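Local coordinates for protein butyryl-CoA dehydrogenase (Marinomonas mediterranea, PDB 6CXT) that is a flavoprotein of the acyl-CoA dehydrogenase family that binds flavin-adenine dinucleotide and assembles from several copies of one chain, at residues 155-161 and 207-212; 84-89 and 246-250. All coordinates share one frame; numbering follows the deposited sequence.

Contact 1: 155-161 and 207-212. With FAD (flavin-adenine dinucleotide), chain D.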
loop_
_atom_site.group_PDB
_atom_site.type_symbol
_atom_site.label_atom_id
_atom_site.label_comp_id
_atom_site.label_asym_id
_atom_site.label_seq_id
_atom_site.Cartn_x
_atom_site.Cartn_y
_atom_site.Cartn_z
ATOM N N SER B 155 2.615 -16.633 29.511
ATOM C CA SER B 155 2.193 -17.509 28.411
ATOM C C SER B 155 3.181 -17.641 27.187
ATOM O O SER B 155 3.170 -18.698 26.482
ATOM C CB SER B 155 0.785 -17.129 27.983
ATOM O OG SER B 155 0.929 -15.773 27.592
ATOM N N TYR B 156 4.025 -16.643 26.979
ATOM C CA TYR B 156 4.906 -16.625 25.771
ATOM C C TYR B 156 6.246 -16.121 26.229
ATOM O O TYR B 156 6.596 -14.963 26.032
ATOM C CB TYR B 156 4.368 -15.647 24.719
ATOM C CG TYR B 156 3.015 -16.030 24.230
ATOM C CD1 TYR B 156 2.832 -17.229 23.507
ATOM C CD2 TYR B 156 1.905 -15.231 24.500
ATOM C CE1 TYR B 156 1.581 -17.611 23.088
ATOM C CE2 TYR B 156 0.627 -15.612 24.079
ATOM C CZ TYR B 156 0.490 -16.792 23.354
ATOM O OH TYR B 156 -0.711 -17.244 22.905
ATOM N N VAL B 157 7.007 -16.982 26.894
ATOM C CA VAL B 157 8.278 -16.544 27.422
ATOM C C VAL B 157 9.410 -16.960 26.485
ATOM O O VAL B 157 9.716 -18.163 26.383
ATOM C CB VAL B 157 8.456 -17.147 28.849
ATOM C CG1 VAL B 157 9.735 -16.637 29.469
ATOM C CG2 VAL B 157 7.232 -16.694 29.714
ATOM N N THR B 158 10.064 -15.963 25.850
ATOM C CA THR B 158 11.218 -16.237 25.035
ATOM C C THR B 158 12.367 -16.682 25.976
ATOM O O THR B 158 12.586 -16.048 27.033
ATOM C CB THR B 158 11.591 -14.978 24.215
ATOM O OG1 THR B 158 10.594 -14.795 23.190
ATOM C CG2 THR B 158 12.958 -15.140 23.553
ATOM N N ASN B 159 13.072 -17.752 25.597
ATOM C CA ASN B 159 14.080 -18.356 26.445
ATOM C C ASN B 159 13.475 -19.094 27.657
ATOM O O ASN B 159 14.241 -19.442 28.567
ATOM C CB ASN B 159 15.117 -17.329 26.964
ATOM C CG ASN B 159 15.834 -16.604 25.837
ATOM O OD1 ASN B 159 15.882 -17.097 24.703
ATOM N ND2 ASN B 159 16.386 -15.447 26.138
ATOM N N GLY B 160 12.165 -19.308 27.677
ATOM C CA GLY B 160 11.496 -19.972 28.824
ATOM C C GLY B 160 12.202 -21.263 29.251
ATOM O O GLY B 160 12.525 -21.456 30.484
ATOM N N SER B 161 12.458 -22.156 28.281
ATOM C CA SER B 161 13.048 -23.469 28.614
ATOM C C SER B 161 14.503 -23.413 29.083
ATOM O O SER B 161 14.920 -24.224 29.909
ATOM C CB SER B 161 12.907 -24.467 27.453
ATOM O OG SER B 161 13.525 -23.881 26.309
ATOM N N ALA B 207 15.074 -19.443 19.112
ATOM C CA ALA B 207 14.671 -18.692 20.327
ATOM C C ALA B 207 13.522 -19.495 20.922
ATOM O O ALA B 207 12.416 -19.461 20.405
ATOM C CB ALA B 207 14.226 -17.256 19.991
ATOM N N PRO B 208 13.757 -20.205 22.045
ATOM C CA PRO B 208 12.664 -20.983 22.624
ATOM C C PRO B 208 11.516 -20.072 23.031
ATOM O O PRO B 208 11.767 -18.938 23.469
ATOM C CB PRO B 208 13.282 -21.567 23.923
ATOM C CG PRO B 208 14.709 -21.520 23.693
ATOM C CD PRO B 208 14.984 -20.290 22.848
ATOM N N LEU B 209 10.289 -20.557 22.895
ATOM C CA LEU B 209 9.115 -19.817 23.383
ATOM C C LEU B 209 8.305 -20.797 24.239
ATOM O O LEU B 209 7.938 -21.877 23.801
ATOM C CB LEU B 209 8.251 -19.286 22.195
ATOM C CG LEU B 209 7.168 -18.299 22.598
ATOM C CD1 LEU B 209 7.711 -17.020 23.229
ATOM C CD2 LEU B 209 6.313 -17.931 21.375
ATOM N N ASN B 210 7.965 -20.393 25.467
ATOM C CA ASN B 210 7.346 -21.362 26.358
ATOM C C ASN B 210 6.310 -20.759 27.297
ATOM O O ASN B 210 6.419 -19.609 27.716
ATOM C CB ASN B 210 8.448 -21.949 27.323
ATOM C CG ASN B 210 9.663 -22.435 26.602
ATOM O OD1 ASN B 210 10.570 -21.655 26.331
ATOM N ND2 ASN B 210 9.706 -23.746 26.303
ATOM N N GLN B 211 5.377 -21.602 27.696
ATOM C CA GLN B 211 4.517 -21.292 28.850
ATOM C C GLN B 211 5.351 -21.572 30.146
ATOM O O GLN B 211 6.074 -22.587 30.210
ATOM C CB GLN B 211 3.306 -22.204 28.789
ATOM C CG GLN B 211 2.209 -21.798 29.743
ATOM C CD GLN B 211 0.895 -22.330 29.269
ATOM O OE1 GLN B 211 0.711 -23.545 29.161
ATOM N NE2 GLN B 211 -0.021 -21.425 28.938
ATOM N N VAL B 212 5.235 -20.675 31.122
ATOM C CA VAL B 212 5.942 -20.840 32.401
ATOM C C VAL B 212 4.884 -20.595 33.466
ATOM O O VAL B 212 4.141 -19.594 33.372
ATOM C CB VAL B 212 7.124 -19.873 32.610
ATOM C CG1 VAL B 212 7.849 -20.211 33.949
ATOM C CG2 VAL B 212 8.148 -19.946 31.448
HETATM P PA FAD D . -3.542 -9.452 21.636
HETATM O O1A FAD D . -3.018 -8.411 22.607
HETATM O O2A FAD D . -4.669 -10.426 21.937
HETATM O O5B FAD D . -3.832 -8.692 20.226
HETATM C C5B FAD D . -4.535 -9.328 19.134
HETATM C C4B FAD D . -4.769 -8.206 18.101
HETATM O O4B FAD D . -5.529 -7.130 18.709
HETATM C C3B FAD D . -3.447 -7.614 17.624
HETATM O O3B FAD D . -3.694 -7.256 16.258
HETATM C C2B FAD D . -3.342 -6.313 18.449
HETATM O O2B FAD D . -2.482 -5.308 17.857
HETATM C C1B FAD D . -4.839 -5.899 18.583
HETATM N N9A FAD D . -4.980 -4.996 19.744
HETATM C C8A FAD D . -4.900 -5.323 21.062
HETATM N N7A FAD D . -4.976 -4.181 21.833
HETATM C C5A FAD D . -5.084 -3.114 20.993
HETATM C C6A FAD D . -5.217 -1.638 21.106
HETATM N N6A FAD D . -5.212 -0.999 22.329
HETATM N N1A FAD D . -5.305 -0.924 19.942
HETATM C C2A FAD D . -5.285 -1.504 18.694
HETATM N N3A FAD D . -5.191 -2.844 18.539
HETATM C C4A FAD D . -5.083 -3.674 19.613
HETATM N N1 FAD D . 5.911 -11.919 25.926
HETATM C C2 FAD D . 6.704 -11.908 27.058
HETATM O O2 FAD D . 6.144 -11.527 28.122
HETATM N N3 FAD D . 8.013 -12.291 27.071
HETATM C C4 FAD D . 8.605 -12.772 25.959
HETATM O O4 FAD D . 9.786 -13.122 25.996
HETATM C C4X FAD D . 7.806 -12.830 24.687
HETATM N N5 FAD D . 8.301 -13.323 23.529
HETATM C C5X FAD D . 7.556 -13.439 22.395
HETATM C C6 FAD D . 8.173 -13.979 21.235
HETATM C C7 FAD D . 7.412 -14.127 20.057
HETATM C C7M FAD D . 8.065 -14.737 18.842
HETATM C C8 FAD D . 5.998 -13.717 20.026
HETATM C C8M FAD D . 5.195 -13.855 18.775
HETATM C C9 FAD D . 5.387 -13.149 21.164
HETATM C C9A FAD D . 6.142 -12.998 22.349
HETATM N N10 FAD D . 5.572 -12.461 23.547
HETATM C C10 FAD D . 6.392 -12.376 24.725
HETATM C "C1'" FAD D . 4.180 -12.038 23.607
HETATM C "C2'" FAD D . 4.025 -10.701 22.843
HETATM O "O2'" FAD D . 4.613 -9.576 23.520
HETATM C "C3'" FAD D . 2.554 -10.511 22.511
HETATM O "O3'" FAD D . 2.213 -11.550 21.569
HETATM C "C4'" FAD D . 2.085 -9.119 22.056
HETATM O "O4'" FAD D . 2.195 -8.162 23.159
HETATM C "C5'" FAD D . 0.623 -9.150 21.588
HETATM O "O5'" FAD D . -0.156 -9.785 22.609
HETATM P P FAD D . -1.147 -10.939 22.208
HETATM O O1P FAD D . -1.909 -11.416 23.448
HETATM O O2P FAD D . -0.471 -12.048 21.423
HETATM O O3P FAD D . -2.246 -10.316 21.218
HETATM O O HOH W 1 10.789 -16.902 21.211
#
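The flavin-binding end of two inner strands of the middle-domain sheet is built here by the antiparallel strands ending at Thr158 and starting at Leu209. Val157 and Asn210 form the hydrogen-bonded pair. Val157 N gives Asn210 O a bond of 2.8 Å that is nearly straight at 164°. The return bond, Asn210 N to Val157 O, is 3.0 Å long and more bent. Val157 O also accepts from Gly160 N, which reaches the opposite face of the carbonyl and closes a type II turn. Asn159 N then bonds to Pro208 O at 2.8 Å, so pairing continues into the turn.

The side chain of Asn210 reaches the residue just after the turn. Its CG stands beside its own backbone N (chi1 -51°), and OD1 takes a weak bond from Ser161 N at 2.8 Å. Asn210 ND2 and Ser161 OG both bond to Asp198.

Such a strand end beside the isoalloxazine ring is part of the acyl-CoA dehydrogenase fold. Thr158 binds the ring of FAD twice. Its N donates to O4 at 2.9 Å, and OG1 donates to N5 at 2.7 Å. OG1 also accepts from a water that donates to Ala207 O as well. Leu209 CD1 packs against Tyr156 CB and lies 3.7 Å from FAD C6. Leu344 of the second subunit packs on Leu209.

Contact 2: 84-89 and 246-250. With FK4 (S-[2-({N-[(2R)-2-hydroxy-4-{[(R)-hydroxy(oxo)-lambda~5~-phosphanyl]oxy}-3,3-dimethylbutanoyl]-beta-alanyl}amino)ethyl] 1H-pyrrole-2-carbothioate), chain C.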
loop_
_atom_site.group_PDB
_atom_site.type_symbol
_atom_site.label_atom_id
_atom_site.label_comp_id
_atom_site.label_asym_id
_atom_site.label_seq_id
_atom_site.Cartn_x
_atom_site.Cartn_y
_atom_site.Cartn_z
ATOM N N LEU B 84 20.046 -14.577 17.641
ATOM C CA LEU B 84 20.316 -13.178 17.991
ATOM C C LEU B 84 19.177 -12.595 18.806
ATOM O O LEU B 84 19.424 -11.825 19.741
ATOM C CB LEU B 84 20.542 -12.332 16.723
ATOM C CG LEU B 84 21.849 -12.719 16.013
ATOM C CD1 LEU B 84 21.920 -11.901 14.709
ATOM C CD2 LEU B 84 23.110 -12.495 16.904
ATOM N N PHE B 85 17.960 -12.932 18.410
ATOM C CA PHE B 85 16.739 -12.471 19.071
ATOM C C PHE B 85 16.725 -12.984 20.539
ATOM O O PHE B 85 16.506 -12.208 21.441
ATOM C CB PHE B 85 15.548 -13.008 18.318
ATOM C CG PHE B 85 14.234 -12.842 19.032
ATOM C CD1 PHE B 85 13.702 -11.592 19.275
ATOM C CD2 PHE B 85 13.492 -13.966 19.392
ATOM C CE1 PHE B 85 12.463 -11.445 19.977
ATOM C CE2 PHE B 85 12.264 -13.855 20.079
ATOM C CZ PHE B 85 11.734 -12.588 20.343
ATOM N N ALA B 86 16.945 -14.286 20.728
ATOM C CA ALA B 86 17.073 -14.864 22.114
ATOM C C ALA B 86 18.082 -14.063 22.943
ATOM O O ALA B 86 17.846 -13.766 24.135
ATOM C CB ALA B 86 17.452 -16.353 22.046
ATOM N N GLY B 87 19.222 -13.755 22.332
ATOM C CA GLY B 87 20.318 -13.083 23.008
ATOM C C GLY B 87 19.917 -11.671 23.365
ATOM O O GLY B 87 20.273 -11.160 24.431
ATOM N N ALA B 88 19.178 -10.996 22.467
ATOM C CA ALA B 88 18.811 -9.615 22.708
ATOM C C ALA B 88 17.689 -9.506 23.726
ATOM O O ALA B 88 17.629 -8.542 24.480
ATOM C CB ALA B 88 18.444 -8.917 21.359
ATOM N N ALA B 89 16.836 -10.526 23.787
ATOM C CA ALA B 89 15.742 -10.558 24.730
ATOM C C ALA B 89 16.397 -10.639 26.137
ATOM O O ALA B 89 16.073 -9.890 27.030
ATOM C CB ALA B 89 14.901 -11.804 24.505
ATOM N N LEU B 246 16.969 -4.288 20.253
ATOM C CA LEU B 246 16.801 -5.653 19.751
ATOM C C LEU B 246 16.552 -5.590 18.223
ATOM O O LEU B 246 17.062 -6.410 17.460
ATOM C CB LEU B 246 15.678 -6.384 20.492
ATOM C CG LEU B 246 15.343 -7.834 20.070
ATOM C CD1 LEU B 246 14.752 -8.623 21.248
ATOM C CD2 LEU B 246 14.337 -7.873 18.879
ATOM N N PHE B 247 15.847 -4.558 17.781
ATOM C CA PHE B 247 15.380 -4.467 16.357
ATOM C C PHE B 247 16.513 -4.095 15.405
ATOM O O PHE B 247 16.369 -4.229 14.171
ATOM C CB PHE B 247 14.146 -3.523 16.272
ATOM C CG PHE B 247 12.888 -4.212 16.778
ATOM C CD1 PHE B 247 12.701 -4.438 18.194
ATOM C CD2 PHE B 247 11.950 -4.732 15.902
ATOM C CE1 PHE B 247 11.658 -5.187 18.644
ATOM C CE2 PHE B 247 10.845 -5.463 16.366
ATOM C CZ PHE B 247 10.717 -5.706 17.737
ATOM N N ALA B 248 17.644 -3.668 15.958
ATOM C CA ALA B 248 18.880 -3.516 15.154
ATOM C C ALA B 248 19.221 -4.819 14.410
ATOM O O ALA B 248 19.755 -4.771 13.294
ATOM C CB ALA B 248 20.039 -3.100 16.036
ATOM N N ILE B 249 18.891 -5.976 15.012
ATOM C CA ILE B 249 19.101 -7.288 14.354
ATOM C C ILE B 249 18.513 -7.268 12.918
ATOM O O ILE B 249 19.164 -7.709 11.925
ATOM C CB ILE B 249 18.461 -8.454 15.139
ATOM C CG1 ILE B 249 19.133 -8.611 16.534
ATOM C CG2 ILE B 249 18.573 -9.755 14.349
ATOM C CD1 ILE B 249 18.278 -9.476 17.465
ATOM N N PHE B 250 17.289 -6.783 12.818
ATOM C CA PHE B 250 16.516 -6.975 11.579
ATOM C C PHE B 250 16.938 -5.965 10.520
ATOM O O PHE B 250 16.737 -6.212 9.344
ATOM C CB PHE B 250 15.041 -6.801 11.893
ATOM C CG PHE B 250 14.610 -7.658 13.068
ATOM C CD1 PHE B 250 14.923 -9.045 13.091
ATOM C CD2 PHE B 250 13.900 -7.089 14.153
ATOM C CE1 PHE B 250 14.598 -9.858 14.204
ATOM C CE2 PHE B 250 13.518 -7.904 15.240
ATOM C CZ PHE B 250 13.887 -9.256 15.292
HETATM O O01 FK4 C . 4.349 3.203 28.249
HETATM P P02 FK4 C . 3.260 2.522 29.143
HETATM O O03 FK4 C . 2.463 1.332 28.502
HETATM C C04 FK4 C . 2.136 1.389 27.144
HETATM C C05 FK4 C . 0.921 0.606 26.747
HETATM C C06 FK4 C . 0.751 0.750 25.212
HETATM C C07 FK4 C . -0.294 1.199 27.510
HETATM C C08 FK4 C . 1.033 -0.883 27.167
HETATM O O09 FK4 C . -0.198 -1.561 27.112
HETATM C C10 FK4 C . 2.121 -1.656 26.393
HETATM N N11 FK4 C . 1.600 -2.784 25.635
HETATM C C12 FK4 C . 2.515 -3.547 24.863
HETATM C C13 FK4 C . 3.082 -4.744 25.658
HETATM C C14 FK4 C . 4.405 -5.172 25.183
HETATM N N15 FK4 C . 4.614 -6.526 25.469
HETATM C C16 FK4 C . 5.910 -7.131 25.157
HETATM C C17 FK4 C . 6.230 -8.306 26.101
HETATM S S18 FK4 C . 7.946 -8.742 26.085
HETATM C C19 FK4 C . 8.212 -9.233 24.380
HETATM C C20 FK4 C . 9.573 -9.808 24.377
HETATM C C21 FK4 C . 10.178 -10.556 23.393
HETATM C C22 FK4 C . 11.479 -10.823 23.870
HETATM C C23 FK4 C . 11.624 -10.230 25.149
HETATM N N24 FK4 C . 10.477 -9.599 25.472
HETATM O O25 FK4 C . 7.221 -9.502 23.664
HETATM O O26 FK4 C . 5.233 -4.438 24.649
HETATM O O27 FK4 C . 3.357 -1.340 26.335
HETATM O O28 FK4 C . 3.940 2.008 30.369
#
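One wall of the pocket for FK4 is backed by an apolar contact between helix 81-101 and the chain leading into helix 248-267. Leu246 and Ile249 both point toward the first helix. No hydrogen bond crosses between the two segments.

The branched end of Leu246 meets both Ala88 and Phe85. Its CG sits 3.5 Å from Ala88 CB. Its CD1 touches both that methyl and Phe85 CD1, the latter at 3.7 Å. The other methyl, CD2, meets the rim of the Phe85 ring in the ring plane, 3.8 Å from CD1 of Phe85. With CG anti to the backbone N (chi1 179°), the Leu246 side chain extends toward the helix.

This joins the N-terminal and C-terminal helical domains of the acyl-CoA dehydrogenase fold, with the pocket beside the seam. Phe85 and Ala89 both line it. Ala89 CB is 3.6 Å from C22 of the FK4 pyrrole, and Phe85 CZ is 4.0 Å from the same atom. The ring of Phe85 meets Leu246 through CD1 and CE1, and CE1 and CZ approach the ligand. Its ring also meets that of Phe362 and touches FAD.

Ile249 makes the second half of the contact. Its CD1 rests on the backbone of Leu84, 3.5 Å from Leu84 O, and reaches Leu84 CB and Ala88 CB as well. Ile249 CG2 meets Leu84 CD1 at 4.0 Å, the two side chains crossing at a slant. Tyr46 touches Ile249 and Ala88, and its OH is hydrogen-bonded to Leu84 O.

In the fold
The centres of contacts 1 and 2 are about 15 Å apart. Contact 1 joins two neighbouring strands, 147-158 and 209-220, of the middle-domain sheet. Contact 2 joins helix 81-101 of the N-terminal domain to the start of the helix 248-267 region of the C-terminal domain, near the centre of the chain. Along the chain the order is 84-89, 155-161, 207-212 and 246-250, so contact 1 is nested inside the loop closed by contact 2. Helix 81-101 connects them: Ala207 CB packs on Phe85 CD2 at 3.4 Å, and Asn159 ND2 probably bonds to Ala86 O at 3.0 Å. All three domains thus come together around FAD and FK4.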